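Local coordinates for protein transcriptional regulator, ROK family (Vibrio cholerae O1 biovar eltor, PDB 1Z05) that probably binds DNA as a zinc-containing transcriptional regulator of the ROK family, related to Mlc of Escherichia coli and linked to carbohydrate metabolism, at residues A[122-125]-A[131-134]; A[157-160]-A[165-168]. All coordinates share one frame; numbering follows the deposited sequence.

Interaction 1: residues A[122-125]-A[131-134]; sequences IALH and VLID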
ATOM      1  N   ILE A 122       7.290 -29.358  -5.935  1.00 36.78           N
ATOM      2  CA  ILE A 122       6.137 -29.679  -5.109  1.00 37.54           C
ATOM      3  C   ILE A 122       6.678 -30.113  -3.757  1.00 38.67           C
ATOM      4  O   ILE A 122       7.519 -31.006  -3.680  1.00 39.45           O
ATOM      5  CB  ILE A 122       5.227 -30.788  -5.733  1.00 37.31           C
ATOM      6  CG1 ILE A 122       4.734 -30.360  -7.125  1.00 38.22           C
ATOM      7  CG2 ILE A 122       4.032 -31.073  -4.813  1.00 35.51           C
ATOM      8  CD1 ILE A 122       4.043 -31.469  -7.938  1.00 38.47           C
ATOM      9  N   ALA A 123       6.227 -29.449  -2.699  1.00 39.05           N
ATOM     10  CA  ALA A 123       6.651 -29.802  -1.355  1.00 38.01           C
ATOM     11  C   ALA A 123       5.428 -30.038  -0.492  1.00 38.95           C
ATOM     12  O   ALA A 123       4.422 -29.342  -0.623  1.00 38.88           O
ATOM     13  CB  ALA A 123       7.527 -28.710  -0.754  1.00 38.65           C
ATOM     14  N   LEU A 124       5.512 -31.035   0.374  1.00 38.14           N
ATOM     15  CA  LEU A 124       4.497 -31.253   1.395  1.00 37.25           C
ATOM     16  C   LEU A 124       5.004 -30.628   2.688  1.00 37.34           C
ATOM     17  O   LEU A 124       6.129 -30.913   3.119  1.00 37.62           O
ATOM     18  CB  LEU A 124       4.229 -32.754   1.570  1.00 37.94           C
ATOM     19  CG  LEU A 124       3.268 -33.205   2.679  1.00 38.90           C
ATOM     20  CD1 LEU A 124       1.825 -32.840   2.358  1.00 35.94           C
ATOM     21  CD2 LEU A 124       3.410 -34.708   2.899  1.00 37.22           C
ATOM     22  N   HIS A 125       4.177 -29.768   3.291  1.00 36.57           N
ATOM     23  CA  HIS A 125       4.515 -29.096   4.550  1.00 36.46           C
ATOM     24  C   HIS A 125       3.549 -29.507   5.649  1.00 36.56           C
ATOM     25  O   HIS A 125       2.384 -29.823   5.368  1.00 36.34           O
ATOM     26  CB  HIS A 125       4.336 -27.575   4.408  1.00 35.48           C
ATOM     27  CG  HIS A 125       5.395 -26.871   3.614  1.00 34.80           C
ATOM     28  ND1 HIS A 125       5.566 -27.060   2.261  1.00 41.05           N
ATOM     29  CD2 HIS A 125       6.273 -25.905   3.970  1.00 32.16           C
ATOM     30  CE1 HIS A 125       6.544 -26.282   1.830  1.00 38.56           C
ATOM     31  NE2 HIS A 125       6.992 -25.573   2.848  1.00 42.96           N
ATOM     32  N   VAL A 131       8.865 -28.205   6.084  1.00 40.53           N
ATOM     33  CA  VAL A 131       8.853 -29.104   4.924  1.00 40.38           C
ATOM     34  C   VAL A 131       9.005 -30.562   5.361  1.00 39.73           C
ATOM     35  O   VAL A 131       9.880 -30.880   6.162  1.00 38.77           O
ATOM     36  CB  VAL A 131       9.963 -28.729   3.903  1.00 41.37           C
ATOM     37  CG1 VAL A 131       9.918 -29.640   2.657  1.00 41.24           C
ATOM     38  CG2 VAL A 131       9.812 -27.278   3.483  1.00 41.68           C
ATOM     39  N   LEU A 132       8.137 -31.433   4.839  1.00 38.76           N
ATOM     40  CA  LEU A 132       8.220 -32.883   5.070  1.00 39.47           C
ATOM     41  C   LEU A 132       8.831 -33.613   3.869  1.00 39.76           C
ATOM     42  O   LEU A 132       9.703 -34.462   4.032  1.00 38.31           O
ATOM     43  CB  LEU A 132       6.832 -33.468   5.386  1.00 39.36           C
ATOM     44  CG  LEU A 132       6.062 -32.874   6.576  1.00 39.89           C
ATOM     45  CD1 LEU A 132       4.645 -33.423   6.636  1.00 40.86           C
ATOM     46  CD2 LEU A 132       6.800 -33.145   7.877  1.00 37.05           C
ATOM     47  N   ILE A 133       8.362 -33.276   2.668  1.00 39.87           N
ATOM     48  CA  ILE A 133       8.839 -33.885   1.419  1.00 41.65           C
ATOM     49  C   ILE A 133       8.950 -32.787   0.388  1.00 41.29           C
ATOM     50  O   ILE A 133       8.093 -31.927   0.330  1.00 40.36           O
ATOM     51  CB  ILE A 133       7.826 -34.905   0.840  1.00 42.07           C
ATOM     52  CG1 ILE A 133       7.441 -35.972   1.865  1.00 45.11           C
ATOM     53  CG2 ILE A 133       8.371 -35.550  -0.462  1.00 46.08           C
ATOM     54  CD1 ILE A 133       6.188 -36.739   1.488  1.00 49.09           C
ATOM     55  N   ASP A 134       9.984 -32.820  -0.445  1.00 41.97           N
ATOM     56  CA  ASP A 134      10.005 -31.932  -1.603  1.00 44.85           C
ATOM     57  C   ASP A 134      10.667 -32.561  -2.816  1.00 44.58           C
ATOM     58  O   ASP A 134      11.650 -33.300  -2.698  1.00 45.16           O
ATOM     59  CB  ASP A 134      10.620 -30.568  -1.272  1.00 46.67           C
ATOM     60  CG  ASP A 134      12.088 -30.648  -0.956  1.00 51.86           C
ATOM     61  OD1 ASP A 134      12.534 -31.666  -0.378  1.00 58.72           O
ATOM     62  OD2 ASP A 134      12.801 -29.675  -1.282  1.00 59.93           O
TER
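Leu124 meets both Leu132 and Ile133 across a classic beta bulge in the hairpin of strands 119-126 and 131-138, part of the mixed five-stranded sheet of an ASKHA-type ROK domain. The carbonyl oxygen of Leu124 is gripped twice. Leu132 N lies 2.7 Å from Leu124 O, almost in line with the carbonyl bond, while Ile133 N reaches Leu124 O from 3.3 Å on a lone pair in the carbonyl plane. The return bond, Leu124 N to Ile133 O at 2.7 Å, is bent to 150° at the hydrogen. Ala123 pairs with Asp134 in register with Leu124 and Ile133; beyond the bulge His125 pairs with Val131, one residue out.

On the face of Leu124, its branched end is a bump between two neighbours. CD2 touches Ile133 CD1 at 3.7 Å, and Leu132 CD1 comes up to the same methyl from the other residue of the bulge. With CG anti to the backbone N (chi1 175°), the fork of Leu124 is carried past Phe158 of helix 144-161 towards Leu166 and Ile133, and CB is left as the part nearest the Phe158 ring; a branched aliphatic residue suits this apolar layer.

The face of Ala123 and His125 is shaped differently. The His125 ring stacks with Phe110 of the adjacent strand and also reaches the start of helix 407-418. Val131 CA lies over one face of that ring, above its margin, and a Val131 methyl packs against it. Ala123 and Asp134 form a non-hydrogen-bonded pair with CA atoms 4.0 Å apart, where a lone methyl fits easily. The Asp134 carboxylate leads away from the partner strand, which suits a charged group in an exposed position, and leaves Asp134 CB 3.6 Å from Ala123 CB.

Interaction 2: residues A[157-160]-A[165-168]; sequences EFFQ and QLDR
Leu166 reaches from the loop after helix 144-161 back to the last turns of that helix, meeting the rings of Phe158 and Phe159 with separate methyls. This is a helix-to-strand connection closed by one apolar side chain: no hydrogen bond joins 157-160 to 165-168, and the two segments bury only 142 Å² between them. The contact joins the C-terminal end of the helix to the loop that leads into strand 168-176.

The conformation of Leu166 decides the fit. Its CG stands anti to the carbonyl carbon (chi1 -71°), and the extended second torsion (chi2 155°) carries CD1 forward to the helix. CD1 sits 3.5 Å from Phe159 O and 3.6 Å from Phe159 CA, so it packs on the helix backbone as much as on a side chain. It also approaches Phe159 CD1 at 3.8 Å, the leucine side chain crossing the phenylalanine at about a right angle. The other methyl, CD2, lies near the plane of the Phe158 ring, at its edge, 4.4 Å from Phe158 CE2. A leucine suits this place because its fork offers one methyl to each ring, with CD1 also resting on the backbone of both residues.

The two phenylalanines leave the helix differently. Phe158 has chi1 -169°, which turns its buried ring towards the sheet; Phe159 holds a ring that is only partly buried. Their large flat groups give the helix an apolar side.

Around the contact, Phe158 packs on Ile122 of strand 119-126 and on Thr135 of strand 131-138, while both rings touch Leu111 of strand 108-116. Gln109 of that same strand hydrogen-bonds to Gln165 O and Asp167 N, tying the loop to the sheet where strand 168-176 begins.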
ATOM      1  N   GLU A 157       0.153 -37.435  -9.646  1.00 37.73           N
ATOM      2  CA  GLU A 157       1.260 -38.361  -9.402  1.00 38.84           C
ATOM      3  C   GLU A 157       1.793 -38.234  -7.969  1.00 37.99           C
ATOM      4  O   GLU A 157       2.043 -39.243  -7.313  1.00 37.70           O
ATOM      5  CB  GLU A 157       2.386 -38.108 -10.423  1.00 39.70           C
ATOM      6  CG  GLU A 157       3.635 -38.978 -10.262  1.00 44.77           C
ATOM      7  CD  GLU A 157       3.502 -40.357 -10.886  1.00 52.89           C
ATOM      8  OE1 GLU A 157       2.576 -41.108 -10.511  1.00 57.63           O
ATOM      9  OE2 GLU A 157       4.341 -40.708 -11.745  1.00 57.47           O
ATOM     10  N   PHE A 158       1.946 -36.997  -7.497  1.00 38.08           N
ATOM     11  CA  PHE A 158       2.430 -36.711  -6.137  1.00 38.25           C
ATOM     12  C   PHE A 158       1.536 -37.327  -5.056  1.00 38.97           C
ATOM     13  O   PHE A 158       2.034 -37.966  -4.125  1.00 38.39           O
ATOM     14  CB  PHE A 158       2.574 -35.198  -5.913  1.00 38.35           C
ATOM     15  CG  PHE A 158       3.306 -34.830  -4.632  1.00 37.21           C
ATOM     16  CD1 PHE A 158       4.678 -34.570  -4.648  1.00 39.65           C
ATOM     17  CD2 PHE A 158       2.625 -34.741  -3.421  1.00 37.00           C
ATOM     18  CE1 PHE A 158       5.363 -34.234  -3.467  1.00 37.99           C
ATOM     19  CE2 PHE A 158       3.296 -34.419  -2.242  1.00 38.42           C
ATOM     20  CZ  PHE A 158       4.667 -34.154  -2.268  1.00 37.20           C
ATOM     21  N   PHE A 159       0.221 -37.127  -5.177  1.00 39.53           N
ATOM     22  CA  PHE A 159      -0.740 -37.739  -4.246  1.00 39.64           C
ATOM     23  C   PHE A 159      -0.678 -39.267  -4.241  1.00 38.62           C
ATOM     24  O   PHE A 159      -0.829 -39.891  -3.199  1.00 37.77           O
ATOM     25  CB  PHE A 159      -2.166 -37.256  -4.526  1.00 39.59           C
ATOM     26  CG  PHE A 159      -2.525 -35.989  -3.798  1.00 42.76           C
ATOM     27  CD1 PHE A 159      -3.157 -36.044  -2.551  1.00 43.91           C
ATOM     28  CD2 PHE A 159      -2.226 -34.746  -4.346  1.00 41.22           C
ATOM     29  CE1 PHE A 159      -3.496 -34.882  -1.878  1.00 42.45           C
ATOM     30  CE2 PHE A 159      -2.556 -33.574  -3.683  1.00 43.78           C
ATOM     31  CZ  PHE A 159      -3.184 -33.634  -2.437  1.00 43.70           C
ATOM     32  N   GLN A 160      -0.450 -39.862  -5.408  1.00 37.49           N
ATOM     33  CA  GLN A 160      -0.329 -41.304  -5.515  1.00 37.30           C
ATOM     34  C   GLN A 160       1.000 -41.783  -4.945  1.00 38.00           C
ATOM     35  O   GLN A 160       1.032 -42.737  -4.168  1.00 38.02           O
ATOM     36  CB  GLN A 160      -0.472 -41.761  -6.976  1.00 37.04           C
ATOM     37  CG  GLN A 160      -1.905 -41.742  -7.492  1.00 36.22           C
ATOM     38  CD  GLN A 160      -1.984 -41.814  -9.005  1.00 38.25           C
ATOM     39  OE1 GLN A 160      -1.097 -42.357  -9.660  1.00 39.70           O
ATOM     40  NE2 GLN A 160      -3.054 -41.269  -9.567  1.00 37.06           N
ATOM     41  N   GLN A 165       2.501 -40.939   3.274  1.00 41.88           N
ATOM     42  CA  GLN A 165       3.009 -39.799   4.034  1.00 42.87           C
ATOM     43  C   GLN A 165       2.029 -38.638   4.062  1.00 42.99           C
ATOM     44  O   GLN A 165       2.210 -37.685   4.827  1.00 43.15           O
ATOM     45  CB  GLN A 165       4.344 -39.333   3.454  1.00 42.22           C
ATOM     46  CG  GLN A 165       5.497 -40.252   3.801  1.00 46.35           C
ATOM     47  CD  GLN A 165       6.540 -40.337   2.706  1.00 48.30           C
ATOM     48  OE1 GLN A 165       7.655 -39.847   2.864  1.00 50.85           O
ATOM     49  NE2 GLN A 165       6.182 -40.968   1.591  1.00 50.05           N
ATOM     50  N   LEU A 166       1.003 -38.704   3.215  1.00 41.84           N
ATOM     51  CA  LEU A 166      -0.016 -37.655   3.177  1.00 41.86           C
ATOM     52  C   LEU A 166      -1.063 -37.928   4.237  1.00 42.94           C
ATOM     53  O   LEU A 166      -1.468 -39.069   4.439  1.00 42.29           O
ATOM     54  CB  LEU A 166      -0.666 -37.578   1.793  1.00 41.44           C
ATOM     55  CG  LEU A 166       0.239 -37.016   0.701  1.00 42.60           C
ATOM     56  CD1 LEU A 166      -0.185 -37.506  -0.651  1.00 46.65           C
ATOM     57  CD2 LEU A 166       0.253 -35.499   0.728  1.00 45.02           C
ATOM     58  N   ASP A 167      -1.491 -36.880   4.923  1.00 42.31           N
ATOM     59  CA  ASP A 167      -2.491 -37.028   5.966  1.00 43.73           C
ATOM     60  C   ASP A 167      -3.660 -36.107   5.595  1.00 42.82           C
ATOM     61  O   ASP A 167      -4.320 -36.334   4.576  1.00 43.26           O
ATOM     62  CB  ASP A 167      -1.875 -36.724   7.347  1.00 43.28           C
ATOM     63  CG  ASP A 167      -2.729 -37.236   8.509  1.00 49.27           C
ATOM     64  OD1 ASP A 167      -3.862 -37.732   8.284  1.00 53.61           O
ATOM     65  OD2 ASP A 167      -2.257 -37.145   9.664  1.00 56.21           O
ATOM     66  N   ARG A 168      -3.886 -35.070   6.395  0.50 42.05           N
ATOM     67  CA  ARG A 168      -4.974 -34.127   6.163  0.50 41.93           C
ATOM     68  C   ARG A 168      -4.454 -32.898   5.417  0.50 40.64           C
ATOM     69  O   ARG A 168      -4.015 -31.929   6.030  0.50 40.26           O
ATOM     70  CB  ARG A 168      -5.628 -33.724   7.490  0.50 41.60           C
ATOM     71  CG  ARG A 168      -6.004 -34.900   8.394  0.50 42.19           C
ATOM     72  CD  ARG A 168      -6.631 -34.444   9.710  0.50 43.77           C
ATOM     73  NE  ARG A 168      -5.674 -33.791  10.605  0.50 46.28           N
ATOM     74  CZ  ARG A 168      -5.772 -33.772  11.932  0.50 46.16           C
ATOM     75  NH1 ARG A 168      -4.851 -33.148  12.652  0.50 46.62           N
ATOM     76  NH2 ARG A 168      -6.782 -34.383  12.544  0.50 49.22           N
TER

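In the fold
The two contacts, with centres about 10 Å apart, follow one another along the chain and share an apolar layer between sheet and helix 144-161. Interaction 1 joins neighbouring strands, so its chemistry is chiefly backbone hydrogen bonding, with side chains on both faces; interaction 2 ties the helix to its following loop by a leucine's methyls set against aromatic rings and helix backbone, with no hydrogen bond. Both run from interior to surface: 122-125 is buried while most of 131-134 is exposed, and buried Phe158 contrasts with partly exposed Phe159 and Leu166. They meet directly where Leu124 CD1 lies 3.5 Å from Leu166 CD2, and where Ile122 CG2 lies 3.6 Å from Phe158 CD1.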